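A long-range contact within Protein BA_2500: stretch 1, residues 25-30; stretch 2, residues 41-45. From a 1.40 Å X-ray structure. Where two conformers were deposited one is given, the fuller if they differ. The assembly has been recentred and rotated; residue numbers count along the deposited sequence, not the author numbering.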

# COMPACT_ATOMS: atom_id res chain seq x y z
N PHE A 25 -0.51 -6.11 -10.17
CA PHE A 25 0.56 -6.46 -9.27
C PHE A 25 1.90 -5.99 -9.84
O PHE A 25 2.19 -6.20 -11.02
CB PHE A 25 0.65 -7.96 -9.03
CG PHE A 25 1.91 -8.35 -8.31
CD1 PHE A 25 2.09 -8.05 -6.98
CD2 PHE A 25 2.91 -9.04 -8.96
CE1 PHE A 25 3.26 -8.37 -6.33
CE2 PHE A 25 4.07 -9.37 -8.30
CZ PHE A 25 4.23 -9.04 -6.97
N ILE A 26 2.70 -5.32 -9.00
CA ILE A 26 4.03 -4.86 -9.39
C ILE A 26 5.05 -5.29 -8.33
O ILE A 26 4.86 -5.09 -7.13
CB ILE A 26 4.11 -3.38 -9.78
CG1 ILE A 26 3.69 -2.48 -8.65
CG2 ILE A 26 3.28 -3.15 -11.06
CD1 ILE A 26 3.91 -0.98 -8.99
N GLU A 27 6.13 -5.90 -8.77
CA GLU A 27 7.15 -6.41 -7.84
C GLU A 27 7.86 -5.37 -7.00
O GLU A 27 8.26 -5.66 -5.86
CB GLU A 27 8.11 -7.35 -8.59
CG GLU A 27 7.34 -8.61 -9.07
CD GLU A 27 8.12 -9.64 -9.88
OE1 GLU A 27 9.37 -9.62 -9.83
OE2 GLU A 27 7.42 -10.50 -10.53
N GLU A 28 7.91 -4.13 -7.49
CA GLU A 28 8.56 -3.05 -6.74
C GLU A 28 7.81 -2.75 -5.44
O GLU A 28 8.38 -2.16 -4.51
CB GLU A 28 8.71 -1.76 -7.58
CG GLU A 28 9.58 -1.84 -8.81
CD GLU A 28 9.02 -2.70 -9.94
OE1 GLU A 28 7.80 -2.98 -9.94
OE2 GLU A 28 9.81 -3.08 -10.85
N LEU A 29 6.51 -3.10 -5.38
CA LEU A 29 5.74 -2.90 -4.16
C LEU A 29 5.74 -4.09 -3.20
O LEU A 29 5.21 -4.03 -2.09
CB LEU A 29 4.29 -2.54 -4.44
CG LEU A 29 3.98 -1.14 -4.91
CD1 LEU A 29 2.52 -1.02 -5.40
CD2 LEU A 29 4.23 -0.18 -3.74
N ALA A 30 6.32 -5.23 -3.62
CA ALA A 30 6.35 -6.48 -2.81
C ALA A 30 7.58 -6.56 -1.88
O ALA A 30 8.53 -7.31 -2.13
CB ALA A 30 6.28 -7.69 -3.72
N ASP A 41 10.53 1.09 2.03
CA ASP A 41 11.23 2.05 1.16
C ASP A 41 11.30 1.46 -0.23
O ASP A 41 12.03 0.50 -0.46
CB ASP A 41 12.61 2.34 1.79
CG ASP A 41 13.45 3.39 1.05
OD1 ASP A 41 13.11 3.85 -0.07
OD2 ASP A 41 14.52 3.80 1.62
N VAL A 42 10.50 2.02 -1.12
CA VAL A 42 10.41 1.56 -2.51
C VAL A 42 10.56 2.67 -3.53
O VAL A 42 10.16 3.80 -3.29
CB VAL A 42 9.04 0.84 -2.74
CG1 VAL A 42 8.88 -0.32 -1.72
CG2 VAL A 42 7.87 1.78 -2.60
N THR A 43 11.10 2.33 -4.70
CA THR A 43 11.26 3.27 -5.83
C THR A 43 10.51 2.62 -7.00
O THR A 43 10.80 1.47 -7.35
CB THR A 43 12.71 3.59 -6.18
OG1 THR A 43 13.30 4.28 -5.08
CG2 THR A 43 12.79 4.49 -7.43
N ILE A 44 9.63 3.37 -7.65
CA ILE A 44 8.76 2.86 -8.70
C ILE A 44 8.65 3.79 -9.89
O ILE A 44 8.54 5.02 -9.70
CB ILE A 44 7.31 2.76 -8.10
CG1 ILE A 44 7.31 1.98 -6.77
CG2 ILE A 44 6.36 2.13 -9.09
CD1 ILE A 44 5.98 1.92 -6.04
N TYR A 45 8.70 3.27 -11.11
CA TYR A 45 8.50 4.09 -12.29
C TYR A 45 7.03 4.55 -12.33
O TYR A 45 6.13 3.70 -12.29
CB TYR A 45 8.82 3.33 -13.58
CG TYR A 45 8.38 4.07 -14.84
CD1 TYR A 45 9.03 5.24 -15.25
CD2 TYR A 45 7.34 3.58 -15.65
CE1 TYR A 45 8.67 5.90 -16.36
CE2 TYR A 45 6.98 4.25 -16.79
CZ TYR A 45 7.66 5.41 -17.16
OH TYR A 45 7.30 6.08 -18.34
O HOH W 1 10.80 -1.01 -5.03

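The centre of this contact is Ile 44, a buried strand residue that gives up more surface to the other stretch than any of its neighbours on the strand. Its CA-to-CB bond runs sideways to the opposing segment, yet the extended side chain, chi1 in m and chi2 in t, carries its end closer. The closest apolar approach follows from that reach: Ile 44 CD1 lies 3.6 Å from Leu 29 CD2, a methyl-to-methyl distance at which little space is left between the two groups. Leu 29 mirrors the arrangement. It too is buried, its CA-to-CB bond is also sideways, and its m,t rotamer brings the end of the side chain nearer to the strand. Two branched residues that do not aim at each other from the backbone can still meet at their tips, provided the rotamers supply the direction.

Two further apolar pairs extend the cluster. Ile 26, whose CA-to-CB bond points toward the strand, places CD1 4.0 Å from Ile 44 CG2, so Ile 44 touches Leu 29 with its delta methyl and Ile 26 with its gamma methyl. On the other side of Thr 43 in sequence, Val 42 sets CG2 4.3 Å from Leu 29 CD2, a looser approach. The strand thus offers alternate residues, Val 42 and Ile 44, to this cluster, while the intervening Thr 43 turns its CA-to-CB bond away. This is the familiar alternation of a strand, read here as a simple rule: apolar at every second position on the packed side.

The other partner is compact rather than extended. Residues 27 to 29 form a 3-10 segment, and backbone hydrogen bonds from Leu 29 N to Ile 26 O (3.1 Å) and from Ala 30 N to Glu 27 O (3.0 Å) hold the turn. The tight winding lets Ile 26 and Leu 29 reach the same strand residue, while Glu 27 makes no contact with it and Ala 30 points away. The closest pair of CA atoms across the stretches is that of Glu 28 and Ile 44, 6.2 Å apart. No direct hydrogen bond joins the stretches, so this is side-chain packing against a strand and not an added strand pairing.

Toward the edge, Glu 28 works through its aliphatic portion. Its CB is 4.1 Å from Ile 44 CG1, and its CG is 3.8 Å from Thr 43 O, so methylene groups cover the strand while the carboxylate remains at an exposed position. The carbonyl of the same residue also meets an apolar group, with Glu 28 O 3.4 Å from Val 42 CG1.

That carbonyl finds its polar partner in water 1, which donates a hydrogen bond to Glu 28 O at 2.7 Å. The same water accepts a weak hydrogen bond from Thr 43 N at 3.4 Å. One solvent molecule therefore bridges the two backbones where they do not bond directly, strongly anchored on the turn and only lightly on the strand.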